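Local atomic coordinates of nitrogen regulatory protein P-II (Thiomonas intermedia, PDB entry 5DRK), a protein that binds adenine nucleotides such as AMP and ADP and, as a trimeric PII-family protein, probably regulates the activity of enzymes. Residues B[12-17]-B[64-69]. Sequence-based numbering, arbitrary orientation.
With AMP (adenosine monophosphate), chain D.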
loop_
_atom_site.group_PDB
_atom_site.type_symbol
_atom_site.label_atom_id
_atom_site.label_comp_id
_atom_site.label_asym_id
_atom_site.label_seq_id
_atom_site.Cartn_x
_atom_site.Cartn_y
_atom_site.Cartn_z
ATOM N N LEU B 12 0.580 -5.154 -7.314
ATOM C CA LEU B 12 0.174 -3.899 -7.936
ATOM C C LEU B 12 -0.576 -2.964 -6.984
ATOM O O LEU B 12 -1.455 -3.380 -6.226
ATOM C CB LEU B 12 -0.714 -4.179 -9.149
ATOM C CG LEU B 12 -0.190 -5.168 -10.190
ATOM C CD1 LEU B 12 -1.201 -5.299 -11.339
ATOM C CD2 LEU B 12 1.155 -4.747 -10.721
ATOM N N GLU B 13 -0.236 -1.687 -7.040
ATOM C CA GLU B 13 -1.122 -0.663 -6.499
ATOM C C GLU B 13 -1.656 0.134 -7.673
ATOM O O GLU B 13 -0.893 0.795 -8.357
ATOM C CB GLU B 13 -0.406 0.221 -5.496
ATOM C CG GLU B 13 -0.230 -0.477 -4.147
ATOM C CD GLU B 13 0.620 0.296 -3.161
ATOM O OE1 GLU B 13 0.775 -0.183 -2.012
ATOM O OE2 GLU B 13 1.152 1.366 -3.533
ATOM N N ILE B 14 -2.964 0.035 -7.914
ATOM C CA ILE B 14 -3.597 0.724 -9.033
ATOM C C ILE B 14 -4.486 1.848 -8.522
ATOM O O ILE B 14 -5.507 1.593 -7.869
ATOM C CB ILE B 14 -4.453 -0.235 -9.889
ATOM C CG1 ILE B 14 -3.634 -1.464 -10.310
ATOM C CG2 ILE B 14 -4.986 0.492 -11.135
ATOM C CD1 ILE B 14 -4.492 -2.691 -10.661
ATOM N N ILE B 15 -4.135 3.075 -8.837
ATOM C CA ILE B 15 -4.870 4.225 -8.399
ATOM C C ILE B 15 -5.612 4.906 -9.529
ATOM O O ILE B 15 -5.025 5.267 -10.488
ATOM C CB ILE B 15 -3.924 5.181 -7.680
ATOM C CG1 ILE B 15 -3.216 4.463 -6.545
ATOM C CG2 ILE B 15 -4.636 6.402 -7.186
ATOM C CD1 ILE B 15 -2.143 5.281 -5.868
ATOM N N LEU B 16 -6.916 5.061 -9.383
ATOM C CA LEU B 16 -7.788 5.664 -10.386
ATOM C C LEU B 16 -9.124 6.159 -9.856
ATOM O O LEU B 16 -9.486 5.893 -8.756
ATOM C CB LEU B 16 -8.053 4.707 -11.543
ATOM C CG LEU B 16 -8.269 3.208 -11.376
ATOM C CD1 LEU B 16 -8.641 2.740 -9.993
ATOM C CD2 LEU B 16 -9.159 2.570 -12.414
ATOM N N GLU B 17 -9.845 6.892 -10.674
ATOM C CA GLU B 17 -11.137 7.388 -10.288
ATOM C C GLU B 17 -12.096 6.234 -10.071
ATOM O O GLU B 17 -12.113 5.290 -10.789
ATOM C CB GLU B 17 -11.665 8.388 -11.299
ATOM C CG GLU B 17 -10.983 9.738 -11.285
ATOM C CD GLU B 17 -11.161 10.478 -12.585
ATOM O OE1 GLU B 17 -10.622 10.055 -13.581
ATOM O OE2 GLU B 17 -11.854 11.466 -12.619
ATOM N N ILE B 64 -9.818 5.608 -5.840
ATOM C CA ILE B 64 -9.596 4.378 -5.080
ATOM C C ILE B 64 -8.213 3.795 -5.391
ATOM O O ILE B 64 -7.596 4.132 -6.402
ATOM C CB ILE B 64 -10.670 3.295 -5.377
ATOM C CG1 ILE B 64 -10.564 2.799 -6.827
ATOM C CG2 ILE B 64 -12.064 3.830 -5.120
ATOM C CD1 ILE B 64 -11.533 1.692 -7.168
ATOM N N MET B 65 -7.740 2.908 -4.527
ATOM C CA MET B 65 -6.553 2.159 -4.814
ATOM C C MET B 65 -6.888 0.665 -4.759
ATOM O O MET B 65 -7.434 0.156 -3.770
ATOM C CB MET B 65 -5.424 2.510 -3.834
ATOM C CG MET B 65 -4.196 1.625 -4.006
ATOM S SD MET B 65 -2.782 2.164 -3.031
ATOM C CE MET B 65 -3.200 1.531 -1.421
ATOM N N ILE B 66 -6.562 -0.023 -5.848
ATOM C CA ILE B 66 -6.768 -1.449 -5.953
ATOM C C ILE B 66 -5.435 -2.145 -5.710
ATOM O O ILE B 66 -4.460 -1.906 -6.424
ATOM C CB ILE B 66 -7.340 -1.841 -7.349
ATOM C CG1 ILE B 66 -8.679 -1.112 -7.596
ATOM C CG2 ILE B 66 -7.469 -3.369 -7.486
ATOM C CD1 ILE B 66 -9.320 -1.397 -8.954
ATOM N N ILE B 67 -5.403 -2.996 -4.688
ATOM C CA ILE B 67 -4.226 -3.789 -4.351
ATOM C C ILE B 67 -4.416 -5.177 -4.937
ATOM O O ILE B 67 -5.412 -5.860 -4.639
ATOM C CB ILE B 67 -4.012 -3.863 -2.790
ATOM C CG1 ILE B 67 -3.952 -2.444 -2.187
ATOM C CG2 ILE B 67 -2.764 -4.681 -2.431
ATOM C CD1 ILE B 67 -4.126 -2.395 -0.639
ATOM N N ALA B 68 -3.482 -5.608 -5.772
ATOM C CA ALA B 68 -3.593 -6.930 -6.378
ATOM C C ALA B 68 -2.261 -7.671 -6.354
ATOM O O ALA B 68 -1.311 -7.262 -6.997
ATOM C CB ALA B 68 -4.116 -6.824 -7.839
ATOM N N ALA B 69 -2.213 -8.765 -5.610
ATOM C CA ALA B 69 -1.092 -9.693 -5.654
ATOM C C ALA B 69 -1.240 -10.616 -6.863
ATOM O O ALA B 69 -2.271 -11.241 -7.046
ATOM C CB ALA B 69 -1.022 -10.507 -4.360
HETATM P P AMP D . -9.586 -15.037 0.657
HETATM O O1P AMP D . -8.539 -15.228 1.578
HETATM O O2P AMP D . -9.403 -15.645 -0.613
HETATM O O3P AMP D . -10.852 -15.223 1.281
HETATM O "O5'" AMP D . -9.570 -13.525 0.369
HETATM C "C5'" AMP D . -9.934 -12.623 1.371
HETATM C "C4'" AMP D . -9.469 -11.220 1.116
HETATM O "O4'" AMP D . -8.080 -11.113 0.981
HETATM C "C3'" AMP D . -10.055 -10.621 -0.131
HETATM O "O3'" AMP D . -11.319 -10.074 0.058
HETATM C "C2'" AMP D . -9.048 -9.573 -0.453
HETATM O "O2'" AMP D . -9.336 -8.360 0.190
HETATM C "C1'" AMP D . -7.748 -10.122 0.051
HETATM N N9 AMP D . -7.007 -10.703 -1.076
HETATM C C8 AMP D . -7.054 -11.959 -1.398
HETATM N N7 AMP D . -6.312 -12.227 -2.430
HETATM C C5 AMP D . -5.770 -11.133 -2.823
HETATM C C6 AMP D . -4.869 -10.738 -3.893
HETATM N N6 AMP D . -4.407 -11.587 -4.774
HETATM N N1 AMP D . -4.553 -9.481 -3.975
HETATM C C2 AMP D . -5.002 -8.615 -3.136
HETATM N N3 AMP D . -5.801 -8.898 -2.149
HETATM C C4 AMP D . -6.227 -10.118 -1.933
#
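Glu13, Ile15 and Met65 meet on one face of the central antiparallel strand pair of a PII-type ferredoxin-like fold, where strands 7-17 and 63-70 run side by side. On this face, which is turned to the other subunits of the trimer, Met65 lies between two side chains of 12-17. Met65 CG sits 3.9 Å from Ile15 CG1. This CG is anti to the backbone N (chi1 174°) and the chain runs on extended through chi2, which together bring the thioether to Glu13; Met65 SD rests 3.8 Å from Glu13 CG, against the extended aliphatic stem. The carboxylate beyond it reaches on to Lys11 of the second subunit, which forms a salt bridge with OE2. Replacing Met65 by alanine would probably leave a gap between Ile15 and the Glu13 stem and cost the packing on Ile67 of the second subunit. The opposite face, lined by Leu12, Ile14, Leu16, Ile64 and Ile66, is covered by helices 21-31 and 75-88. Here the Leu16 side chain slants across that of Ile64, and its CD1 meets Ile64 CG1 at 3.7 Å, while Ile14 and Ile66 face each other through their CB atoms. Six backbone hydrogen bonds join Leu12 with Ala68, Ile14 with Ile66 and Leu16 with Ile64. Just past this ladder Ala69 uses its backbone to read the adenine of AMP: its N donates to N1 at 2.9 Å, nearly straight at 173°, and its O accepts from N6 at 3.1 Å.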